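Side-chain contacts in lipid Binding Protein (Caenorhabditis elegans, PDB 6C1Z), which carries unsaturated fatty acids such as oleic acid from the lysosome into the nucleus, where it activates transcription of longevity genes: residues L24-V29 / G127-R132; L31-A36 / S59-N64; W53-Y58 / G93-H98; D80-N85 / E104-S109. One frame throughout, in Å; residues are numbered along the deposited sequence.

Overall arrangement
From the N terminus, the chain runs along strand 10-18 into helix 20-27, where contact 1 opens; it closes only at 127-132, so contacts 2, 3 and 4 all fall within its span. Contact 2 sets helix 31-39 against the turn between strands 52-58 and 64-68. Before that loop closes, contact 3 starts on strand 52-58 and reaches through the barrel interior to strand 94-101, crossing contact 2. Contact 4 opens before contact 3 closes, linking the bend ahead of strand 83-91 with the loop leading into strand 109-116; it crosses contact 3 and follows contact 2. Contact 1 touches contact 2 through Arg34 and contact 4 through Glu26 and Ile27; contacts 2 and 3 join at Asn64 and Gln57.

Contact 1: residues L24-V29 / G127-R132; sequences LKEIGV and GSVICR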
# COMPACT_ATOMS: atom_id res chain seq x y z
N LEU A 24 -8.90 4.68 6.30
CA LEU A 24 -9.20 5.77 5.37
C LEU A 24 -9.82 6.95 6.10
O LEU A 24 -9.49 8.12 5.80
CB LEU A 24 -10.11 5.26 4.26
CG LEU A 24 -9.48 4.24 3.31
CD1 LEU A 24 -10.50 3.80 2.25
CD2 LEU A 24 -8.22 4.76 2.64
N LYS A 25 -10.72 6.69 7.05
CA LYS A 25 -11.29 7.78 7.84
C LYS A 25 -10.19 8.52 8.58
O LYS A 25 -10.16 9.75 8.62
CB LYS A 25 -12.33 7.25 8.82
CG LYS A 25 -13.05 8.31 9.65
CD LYS A 25 -14.13 7.66 10.50
CE LYS A 25 -14.81 8.65 11.42
NZ LYS A 25 -15.72 7.93 12.35
N GLU A 26 -9.27 7.77 9.19
CA GLU A 26 -8.21 8.39 9.99
C GLU A 26 -7.35 9.32 9.14
O GLU A 26 -6.93 10.38 9.61
CB GLU A 26 -7.38 7.29 10.64
CG GLU A 26 -6.19 7.76 11.46
CD GLU A 26 -6.59 8.41 12.75
OE1 GLU A 26 -7.77 8.31 13.14
OE2 GLU A 26 -5.72 9.02 13.40
N ILE A 27 -7.08 8.96 7.88
CA ILE A 27 -6.21 9.78 7.04
C ILE A 27 -6.96 10.90 6.33
O ILE A 27 -6.35 11.70 5.60
CB ILE A 27 -5.35 8.99 6.04
CG1 ILE A 27 -6.23 8.30 4.99
CG2 ILE A 27 -4.47 7.96 6.76
CD1 ILE A 27 -5.47 7.83 3.78
N GLY A 28 -8.27 11.02 6.56
CA GLY A 28 -9.02 12.16 6.09
C GLY A 28 -9.89 11.92 4.88
O GLY A 28 -10.36 12.90 4.30
N VAL A 29 -10.13 10.67 4.50
CA VAL A 29 -10.98 10.39 3.35
C VAL A 29 -12.44 10.52 3.75
O VAL A 29 -12.84 10.09 4.84
CB VAL A 29 -10.67 8.99 2.81
CG1 VAL A 29 -11.60 8.66 1.63
CG2 VAL A 29 -9.22 8.90 2.39
N GLY A 127 -1.77 7.22 12.72
CA GLY A 127 -2.32 7.60 14.01
C GLY A 127 -2.59 6.37 14.86
O GLY A 127 -1.74 5.48 14.98
N SER A 128 -3.80 6.27 15.38
CA SER A 128 -4.19 5.17 16.24
C SER A 128 -4.69 3.95 15.47
O SER A 128 -5.15 2.99 16.09
CB SER A 128 -5.28 5.62 17.20
OG SER A 128 -6.43 6.00 16.47
N VAL A 129 -4.65 3.96 14.13
CA VAL A 129 -5.30 2.92 13.35
C VAL A 129 -4.28 2.09 12.58
O VAL A 129 -3.42 2.64 11.88
CB VAL A 129 -6.36 3.48 12.39
CG1 VAL A 129 -7.04 2.32 11.60
CG2 VAL A 129 -7.37 4.30 13.16
N ILE A 130 -4.39 0.77 12.69
CA ILE A 130 -3.72 -0.16 11.80
C ILE A 130 -4.77 -0.97 11.04
O ILE A 130 -5.64 -1.60 11.65
CB ILE A 130 -2.77 -1.10 12.56
CG1 ILE A 130 -1.61 -0.31 13.14
CG2 ILE A 130 -2.23 -2.18 11.61
CD1 ILE A 130 -0.74 -1.11 14.05
N CYS A 131 -4.65 -0.96 9.72
CA CYS A 131 -5.45 -1.79 8.82
C CYS A 131 -4.61 -2.99 8.44
O CYS A 131 -3.41 -2.86 8.19
CB CYS A 131 -5.84 -0.99 7.55
SG CYS A 131 -6.30 -2.00 6.12
N ARG A 132 -5.23 -4.17 8.35
CA ARG A 132 -4.55 -5.40 7.96
C ARG A 132 -5.25 -5.97 6.73
O ARG A 132 -6.48 -6.05 6.69
CB ARG A 132 -4.57 -6.44 9.09
CG ARG A 132 -3.99 -5.96 10.40
CD ARG A 132 -4.15 -6.99 11.53
NE ARG A 132 -3.44 -6.54 12.72
CZ ARG A 132 -2.12 -6.57 12.82
NH1 ARG A 132 -1.39 -7.05 11.83
NH2 ARG A 132 -1.53 -6.12 13.93
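Glu26 of helix 20-27 is the one residue of 24-29 that touches 127-132, lying beside Val129 with its carboxylate over the turn just before it. Ahead of it in the segment, Leu24 turns away to pack on Arg34 and Ala37 of helix 31-39, and Lys25 likewise lies on Arg34. Glu26 carries its CG anti to the backbone N (chi1 177°), which sends the chain off the helix, and a bend at chi2 then brings the carboxylate round. Its CB comes within 3.9 Å of Val129 CG2, the two side chains sliding past each other in opposite directions. Beyond this apolar patch, Glu26 OE2 stands 3.7 Å from Gly127 CA and would collide with a side chain at that position. No hydrogen bond crosses the contact: the nearest polar approach to Ser128, from Glu26 OE2 to its N, is 3.9 Å. Next along, Ile27 turns to Ser126 of strand 119-126. Gly28, with positive phi, leaves the helical path in a Schellman motif: Val29 N bonds Leu24 O at 2.9 Å, and Gly28 N bonds Lys25 O at 3.1 Å. Val29 O then accepts from Arg34 NH1, tying the turn to the second helix. This is the helix-turn-helix lid of the fatty acid-binding protein fold, resting on the last strand of the barrel; by similarity it also holds the nuclear localization signal.

Contact 2: residues L31-A36 / S59-N64; sequences LLIRKA and STFKNN
Phe61 sets its CG anti to the backbone N (chi1 -179°), which throws the ring out of the loop 59-64 and against helix 31-39, where the CG2 branch of Ile33 and the methyl of Ala36 receive it. Ala36 CB sits over one face of the ring, offset toward the rim. It lies 3.9 Å from the Phe61 ring centroid and 22° off the normal, a CH-pi contact. Ile33 CG2 instead comes to the edge, 3.8 Å from Phe61 CZ, and the two side chains cross at about a right angle. Behind the ring, the loop is tied by its own polar groups. Ser59 OG donates to Lys62 O at 3.0 Å and takes a weak bond from Phe61 N. Asn63 OD1 receives Ser59 N nearly along its C=O axis, 3.3 Å away. Lys62 NZ is gripped by Asn64 OD1 at 2.7 Å and also bonds Asn63 O from above that carbonyl's plane. The side chains of helix and turn meet through carbon alone in this portal region of the family's fold: the hold rests on dispersion and ring-face attraction, and no hydrogen bond fixes the direction of approach.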
# COMPACT_ATOMS: atom_id res chain seq x y z
N LEU A 31 -16.73 10.14 3.54
CA LEU A 31 -17.53 8.96 3.83
C LEU A 31 -17.84 8.16 2.56
O LEU A 31 -17.65 6.93 2.53
CB LEU A 31 -18.83 9.36 4.54
CG LEU A 31 -19.78 8.21 4.86
CD1 LEU A 31 -19.12 7.16 5.74
CD2 LEU A 31 -21.05 8.73 5.52
N LEU A 32 -18.34 8.82 1.52
CA LEU A 32 -18.71 8.10 0.30
C LEU A 32 -17.51 7.39 -0.31
O LEU A 32 -17.60 6.23 -0.72
CB LEU A 32 -19.32 9.05 -0.72
CG LEU A 32 -20.76 9.48 -0.44
CD1 LEU A 32 -21.20 10.47 -1.50
CD2 LEU A 32 -21.68 8.26 -0.42
N ILE A 33 -16.37 8.07 -0.35
CA ILE A 33 -15.20 7.48 -0.99
C ILE A 33 -14.68 6.32 -0.16
O ILE A 33 -14.36 5.26 -0.71
CB ILE A 33 -14.14 8.56 -1.26
CG1 ILE A 33 -14.64 9.49 -2.36
CG2 ILE A 33 -12.85 7.94 -1.74
CD1 ILE A 33 -13.91 10.81 -2.47
N ARG A 34 -14.57 6.48 1.17
CA ARG A 34 -14.00 5.41 1.97
C ARG A 34 -14.91 4.18 1.98
O ARG A 34 -14.41 3.05 2.02
CB ARG A 34 -13.63 5.89 3.38
CG ARG A 34 -14.77 6.27 4.31
CD ARG A 34 -14.21 6.73 5.65
NE ARG A 34 -15.24 7.04 6.64
CZ ARG A 34 -15.64 8.27 6.97
NH1 ARG A 34 -15.10 9.34 6.40
NH2 ARG A 34 -16.59 8.45 7.89
N LYS A 35 -16.23 4.39 1.99
CA LYS A 35 -17.17 3.27 1.87
C LYS A 35 -16.97 2.53 0.55
O LYS A 35 -16.82 1.30 0.53
CB LYS A 35 -18.60 3.81 1.98
CG LYS A 35 -19.71 2.82 1.67
CD LYS A 35 -19.97 1.86 2.82
CE LYS A 35 -21.27 1.10 2.61
NZ LYS A 35 -22.47 2.00 2.64
N ALA A 36 -16.93 3.27 -0.56
CA ALA A 36 -16.76 2.64 -1.87
C ALA A 36 -15.42 1.93 -1.97
O ALA A 36 -15.32 0.81 -2.49
CB ALA A 36 -16.86 3.69 -2.96
N SER A 59 -8.96 -1.91 -9.30
CA SER A 59 -10.28 -2.20 -8.78
C SER A 59 -11.33 -1.45 -9.58
O SER A 59 -11.01 -0.55 -10.36
CB SER A 59 -10.41 -1.81 -7.30
OG SER A 59 -10.60 -0.41 -7.15
N THR A 60 -12.59 -1.82 -9.35
CA THR A 60 -13.70 -1.15 -10.03
C THR A 60 -13.79 0.32 -9.66
O THR A 60 -14.26 1.14 -10.45
CB THR A 60 -15.02 -1.86 -9.72
OG1 THR A 60 -15.19 -2.01 -8.31
CG2 THR A 60 -15.08 -3.22 -10.39
N PHE A 61 -13.34 0.68 -8.45
CA PHE A 61 -13.47 2.05 -7.97
C PHE A 61 -12.32 2.95 -8.40
O PHE A 61 -12.53 4.12 -8.72
CB PHE A 61 -13.59 2.05 -6.44
CG PHE A 61 -13.77 3.41 -5.85
CD1 PHE A 61 -14.89 4.16 -6.12
CD2 PHE A 61 -12.80 3.95 -5.01
CE1 PHE A 61 -15.06 5.42 -5.57
CE2 PHE A 61 -12.97 5.21 -4.46
CZ PHE A 61 -14.09 5.94 -4.74
N LYS A 62 -11.09 2.45 -8.39
CA LYS A 62 -9.96 3.26 -8.82
C LYS A 62 -8.77 2.35 -9.07
O LYS A 62 -8.57 1.38 -8.33
CB LYS A 62 -9.58 4.31 -7.77
CG LYS A 62 -8.55 5.32 -8.28
CD LYS A 62 -8.19 6.35 -7.23
CE LYS A 62 -7.19 7.36 -7.77
NZ LYS A 62 -5.89 6.72 -8.12
N ASN A 63 -7.99 2.67 -10.10
CA ASN A 63 -6.68 2.05 -10.30
C ASN A 63 -5.63 2.98 -9.71
O ASN A 63 -5.68 4.20 -9.93
CB ASN A 63 -6.39 1.82 -11.78
CG ASN A 63 -7.35 0.85 -12.43
OD1 ASN A 63 -8.03 0.07 -11.76
ND2 ASN A 63 -7.42 0.89 -13.75
N ASN A 64 -4.69 2.41 -8.96
CA ASN A 64 -3.66 3.17 -8.26
C ASN A 64 -2.32 2.57 -8.62
O ASN A 64 -2.02 1.44 -8.22
CB ASN A 64 -3.85 3.09 -6.75
CG ASN A 64 -5.25 3.41 -6.32
OD1 ASN A 64 -5.90 4.29 -6.87
ND2 ASN A 64 -5.73 2.68 -5.31

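Contact 3: residues W53-Y58 / G93-H98; sequences WHFNQY and GKFISH
Phe95 meets two aromatic side chains of strand 52-58, turning its edge to Trp53 and one face to Phe55. Here the packing is close. The CZ end of Phe95 stands over the indole face, with Phe95 CZ 3.9 Å from Trp53 CZ2, in a T-shaped pair: its ring centroid is 5.1 Å from that of the six-membered ring of Trp53, the planes at 75°. The roles reverse with Phe55, whose CZ points at the centre of the Phe95 face; these two ring centroids also lie 5.1 Å apart, with planes at 70°. Phe95 has further edge-to-face partners in Phe8 and Phe90, while Phe68 meets both Trp53 and Phe55. With the indole of Trp53 cut back to an alanine, the Phe95 edge would probably lose the face it abuts, leaving a gap beside Phe68. The rest of the contact is loose. Even Phe55 and Phe95, the nearest backbone pair, have CA atoms 10.8 Å apart, and no hydrogen bond links the segments. Ser97 and Gln57 stay well away from the opposite segment, and Ile96 and exposed His98 turn to the neighbouring strand 109-116. Bridging opposing walls through their inward-facing rings, the trio forms an aromatic cluster, characteristic of the hydrophobic core inside the beta-barrel of fatty acid-binding proteins.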
# COMPACT_ATOMS: atom_id res chain seq x y z
N TRP A 53 10.49 -0.41 -9.21
CA TRP A 53 9.38 -1.23 -8.77
C TRP A 53 8.06 -0.59 -9.18
O TRP A 53 7.91 0.63 -9.17
CB TRP A 53 9.41 -1.40 -7.24
CG TRP A 53 10.50 -2.35 -6.81
CD1 TRP A 53 11.77 -2.01 -6.44
CD2 TRP A 53 10.43 -3.77 -6.78
NE1 TRP A 53 12.49 -3.14 -6.17
CE2 TRP A 53 11.69 -4.24 -6.35
CE3 TRP A 53 9.42 -4.70 -7.06
CZ2 TRP A 53 11.98 -5.60 -6.22
CZ3 TRP A 53 9.70 -6.04 -6.92
CH2 TRP A 53 10.98 -6.48 -6.50
N HIS A 54 7.06 -1.43 -9.41
CA HIS A 54 5.70 -0.99 -9.68
C HIS A 54 4.77 -1.79 -8.79
O HIS A 54 4.78 -3.03 -8.83
CB HIS A 54 5.37 -1.19 -11.16
CG HIS A 54 6.21 -0.35 -12.06
ND1 HIS A 54 5.81 0.90 -12.47
CD2 HIS A 54 7.41 -0.56 -12.63
CE1 HIS A 54 6.74 1.42 -13.26
NE2 HIS A 54 7.73 0.56 -13.37
N PHE A 55 4.02 -1.10 -7.94
CA PHE A 55 2.96 -1.69 -7.12
C PHE A 55 1.68 -1.07 -7.64
O PHE A 55 1.37 0.09 -7.34
CB PHE A 55 3.13 -1.35 -5.63
CG PHE A 55 4.10 -2.24 -4.87
CD1 PHE A 55 5.38 -2.50 -5.34
CD2 PHE A 55 3.72 -2.81 -3.67
CE1 PHE A 55 6.27 -3.32 -4.59
CE2 PHE A 55 4.60 -3.62 -2.94
CZ PHE A 55 5.86 -3.86 -3.41
N ASN A 56 0.97 -1.81 -8.46
CA ASN A 56 -0.22 -1.31 -9.11
C ASN A 56 -1.43 -2.01 -8.54
O ASN A 56 -1.52 -3.24 -8.59
CB ASN A 56 -0.12 -1.55 -10.61
CG ASN A 56 1.04 -0.82 -11.24
OD1 ASN A 56 1.49 0.20 -10.73
ND2 ASN A 56 1.51 -1.32 -12.37
N GLN A 57 -2.40 -1.24 -8.07
CA GLN A 57 -3.60 -1.80 -7.48
C GLN A 57 -4.77 -1.52 -8.42
O GLN A 57 -4.98 -0.38 -8.82
CB GLN A 57 -3.86 -1.19 -6.11
CG GLN A 57 -4.94 -1.88 -5.30
CD GLN A 57 -4.66 -1.84 -3.82
OE1 GLN A 57 -5.51 -1.45 -3.02
NE2 GLN A 57 -3.46 -2.25 -3.44
N TYR A 58 -5.51 -2.56 -8.77
CA TYR A 58 -6.62 -2.40 -9.72
C TYR A 58 -7.95 -2.73 -9.06
O TYR A 58 -8.07 -3.75 -8.38
CB TYR A 58 -6.44 -3.31 -10.94
CG TYR A 58 -5.23 -2.96 -11.76
CD1 TYR A 58 -5.28 -1.91 -12.67
CD2 TYR A 58 -4.06 -3.68 -11.65
CE1 TYR A 58 -4.19 -1.57 -13.45
CE2 TYR A 58 -2.94 -3.36 -12.43
CZ TYR A 58 -3.02 -2.29 -13.31
OH TYR A 58 -1.91 -1.98 -14.07
N GLY A 93 13.22 -8.53 4.85
CA GLY A 93 12.28 -9.27 4.03
C GLY A 93 10.99 -8.56 3.70
O GLY A 93 10.10 -9.20 3.13
N LYS A 94 10.84 -7.30 4.09
CA LYS A 94 9.58 -6.59 3.96
C LYS A 94 9.78 -5.28 3.23
O LYS A 94 10.79 -4.61 3.41
CB LYS A 94 8.97 -6.26 5.33
CG LYS A 94 8.94 -7.42 6.30
CD LYS A 94 8.11 -7.07 7.52
CE LYS A 94 7.89 -8.29 8.42
NZ LYS A 94 9.17 -8.84 8.93
N PHE A 95 8.80 -4.91 2.39
CA PHE A 95 8.74 -3.55 1.85
C PHE A 95 8.07 -2.63 2.86
O PHE A 95 6.98 -2.93 3.36
CB PHE A 95 7.95 -3.48 0.55
CG PHE A 95 8.64 -4.04 -0.66
CD1 PHE A 95 8.48 -5.36 -1.01
CD2 PHE A 95 9.40 -3.21 -1.48
CE1 PHE A 95 9.08 -5.87 -2.13
CE2 PHE A 95 10.00 -3.71 -2.61
CZ PHE A 95 9.85 -5.05 -2.95
N ILE A 96 8.74 -1.54 3.21
CA ILE A 96 8.23 -0.57 4.17
C ILE A 96 8.18 0.78 3.48
O ILE A 96 9.22 1.27 3.01
CB ILE A 96 9.11 -0.48 5.42
CG1 ILE A 96 9.27 -1.87 6.04
CG2 ILE A 96 8.50 0.51 6.39
CD1 ILE A 96 10.22 -1.90 7.21
N SER A 97 6.99 1.36 3.39
CA SER A 97 6.81 2.70 2.82
C SER A 97 6.42 3.70 3.91
O SER A 97 5.42 3.52 4.62
CB SER A 97 5.76 2.67 1.74
OG SER A 97 5.62 4.00 1.23
N HIS A 98 7.23 4.75 4.05
CA HIS A 98 6.89 5.90 4.88
C HIS A 98 6.31 6.98 3.99
O HIS A 98 7.02 7.58 3.18
CB HIS A 98 8.12 6.41 5.64
CG HIS A 98 8.47 5.55 6.80
ND1 HIS A 98 9.20 4.38 6.68
CD2 HIS A 98 8.13 5.64 8.11
CE1 HIS A 98 9.34 3.82 7.87
NE2 HIS A 98 8.68 4.56 8.75

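Contact 4: residues D80-N85 / E104-S109; sequences DERSYN and ENHHSS. With SO4 (sulfate ion), chain B.
Arg82 lays its guanidinium flat on the ring of His106, the planes only 2° from parallel and the centres 4.1 Å apart. CG sits anti to the carbonyl carbon (chi1 -65°) and the chain is extended from CG to NE, so the aliphatic part covers the ring too: Arg82 CD stands 3.5 Å from the His106 ring centroid, almost on its normal. Arg82 NE and His106 NE2 are 3.5 Å apart, but with one above the other the angle is too poor for a hydrogen bond. A cation over this face would probably disfavour a protonated imidazole. Water 3 joins His106 ND1 to Ser83 O. Next to the stack, Tyr84 brings its ring edge to the other segment, CE2 lying 3.3 Å from His107 O. Its hydroxyl donates to Asp80 OD2 on the syn lone pair, 2.6 Å away, and accepts from water 1. That water also takes hydrogens from Arg82 NH1 and His107 N, while water 2 links Arg82 NH1 to Asn105 O. Asp80 OD1 accepts from Arg82 N at 3.0 Å, an Asx turn that fixes the start of the arginine. Replacing Arg82 with a serine would probably uncover this His106 face and cost waters 1 and 2 their shared donor. Ser108 N bonds O4 of a sulfate, probably from the crystallisation liquor, at 2.9 Å; Lys101 NZ also bonds this ion. The whole joins the bend and first residues of strand 83-91 to the loop before strand 109-116, beside the helical lid at the portal end of a fatty acid-binding protein barrel.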
# COMPACT_ATOMS: atom_id res chain seq x y z
N ASP A 80 -5.76 9.27 -2.54
CA ASP A 80 -6.60 10.32 -1.94
C ASP A 80 -6.37 11.69 -2.59
O ASP A 80 -6.93 12.70 -2.13
CB ASP A 80 -6.42 10.39 -0.42
CG ASP A 80 -5.02 10.84 0.01
OD1 ASP A 80 -4.19 11.20 -0.86
OD2 ASP A 80 -4.75 10.84 1.23
N GLU A 81 -5.58 11.73 -3.66
CA GLU A 81 -5.30 12.92 -4.46
C GLU A 81 -4.46 13.96 -3.72
O GLU A 81 -4.24 15.06 -4.24
CB GLU A 81 -6.58 13.56 -5.04
CG GLU A 81 -7.30 12.66 -6.03
CD GLU A 81 -8.66 13.19 -6.44
OE1 GLU A 81 -9.07 14.26 -5.92
OE2 GLU A 81 -9.33 12.54 -7.26
N ARG A 82 -3.98 13.63 -2.52
CA ARG A 82 -3.03 14.46 -1.81
C ARG A 82 -1.62 14.01 -2.15
O ARG A 82 -1.37 12.85 -2.51
CB ARG A 82 -3.25 14.37 -0.30
CG ARG A 82 -4.59 14.93 0.13
CD ARG A 82 -4.89 14.70 1.60
NE ARG A 82 -6.08 15.46 1.97
CZ ARG A 82 -6.67 15.43 3.17
NH1 ARG A 82 -6.19 14.66 4.14
NH2 ARG A 82 -7.75 16.17 3.38
N SER A 83 -0.68 14.94 -2.03
CA SER A 83 0.72 14.68 -2.30
C SER A 83 1.47 14.43 -1.00
O SER A 83 1.21 15.07 0.02
CB SER A 83 1.36 15.85 -3.03
OG SER A 83 1.13 17.06 -2.33
N TYR A 84 2.40 13.49 -1.06
CA TYR A 84 3.17 13.07 0.10
C TYR A 84 4.63 12.94 -0.30
O TYR A 84 4.95 12.76 -1.48
CB TYR A 84 2.67 11.71 0.66
CG TYR A 84 1.24 11.73 1.13
CD1 TYR A 84 0.19 11.52 0.26
CD2 TYR A 84 0.94 11.98 2.46
CE1 TYR A 84 -1.11 11.54 0.70
CE2 TYR A 84 -0.35 12.00 2.91
CZ TYR A 84 -1.38 11.78 2.03
OH TYR A 84 -2.68 11.82 2.47
N ASN A 85 5.51 12.97 0.69
CA ASN A 85 6.92 12.64 0.48
C ASN A 85 7.06 11.19 0.94
O ASN A 85 6.94 10.90 2.14
CB ASN A 85 7.85 13.55 1.28
CG ASN A 85 8.03 14.91 0.63
OD1 ASN A 85 8.34 15.00 -0.55
ND2 ASN A 85 7.83 15.96 1.40
N GLU A 104 0.24 20.28 6.91
CA GLU A 104 0.23 19.94 8.33
C GLU A 104 -1.08 19.26 8.72
O GLU A 104 -1.09 18.40 9.61
CB GLU A 104 0.48 21.21 9.15
CG GLU A 104 0.48 21.05 10.67
CD GLU A 104 1.62 20.18 11.16
OE1 GLU A 104 2.45 19.73 10.33
OE2 GLU A 104 1.70 19.95 12.38
N ASN A 105 -2.18 19.61 8.06
CA ASN A 105 -3.49 19.06 8.37
C ASN A 105 -3.72 17.70 7.74
O ASN A 105 -4.78 17.10 7.97
CB ASN A 105 -4.58 20.01 7.88
CG ASN A 105 -4.48 20.29 6.39
OD1 ASN A 105 -3.39 20.50 5.86
ND2 ASN A 105 -5.62 20.30 5.72
N HIS A 106 -2.77 17.22 6.95
CA HIS A 106 -2.84 15.88 6.39
C HIS A 106 -2.35 14.88 7.45
O HIS A 106 -2.13 15.23 8.61
CB HIS A 106 -2.08 15.82 5.07
CG HIS A 106 -2.67 16.67 3.99
ND1 HIS A 106 -2.14 16.76 2.72
CD2 HIS A 106 -3.77 17.46 4.00
CE1 HIS A 106 -2.88 17.58 1.99
NE2 HIS A 106 -3.87 18.02 2.75
N HIS A 107 -2.22 13.62 7.06
CA HIS A 107 -1.82 12.55 7.96
C HIS A 107 -0.77 11.71 7.26
O HIS A 107 -0.90 11.41 6.08
CB HIS A 107 -3.00 11.64 8.32
CG HIS A 107 -4.12 12.35 9.00
ND1 HIS A 107 -4.27 12.37 10.36
CD2 HIS A 107 -5.13 13.10 8.50
CE1 HIS A 107 -5.32 13.09 10.69
NE2 HIS A 107 -5.87 13.55 9.57
N SER A 108 0.23 11.27 8.01
CA SER A 108 1.26 10.40 7.48
C SER A 108 0.85 8.96 7.73
O SER A 108 0.07 8.66 8.65
CB SER A 108 2.60 10.70 8.15
OG SER A 108 3.02 12.02 7.88
N SER A 109 1.42 8.06 6.93
CA SER A 109 1.13 6.64 7.04
C SER A 109 2.41 5.83 6.89
O SER A 109 3.39 6.28 6.30
CB SER A 109 0.17 6.14 5.96
OG SER A 109 -1.13 6.69 6.12
S SO4 B . 0.64 12.51 11.54
O1 SO4 B . 1.84 12.88 10.79
O2 SO4 B . 0.97 12.28 12.94
O3 SO4 B . -0.36 13.56 11.42
O4 SO4 B . 0.06 11.31 10.92
O HOH W 1 -3.95 12.77 4.78
O HOH W 2 -7.10 15.45 6.72
O HOH W 3 0.60 16.11 2.44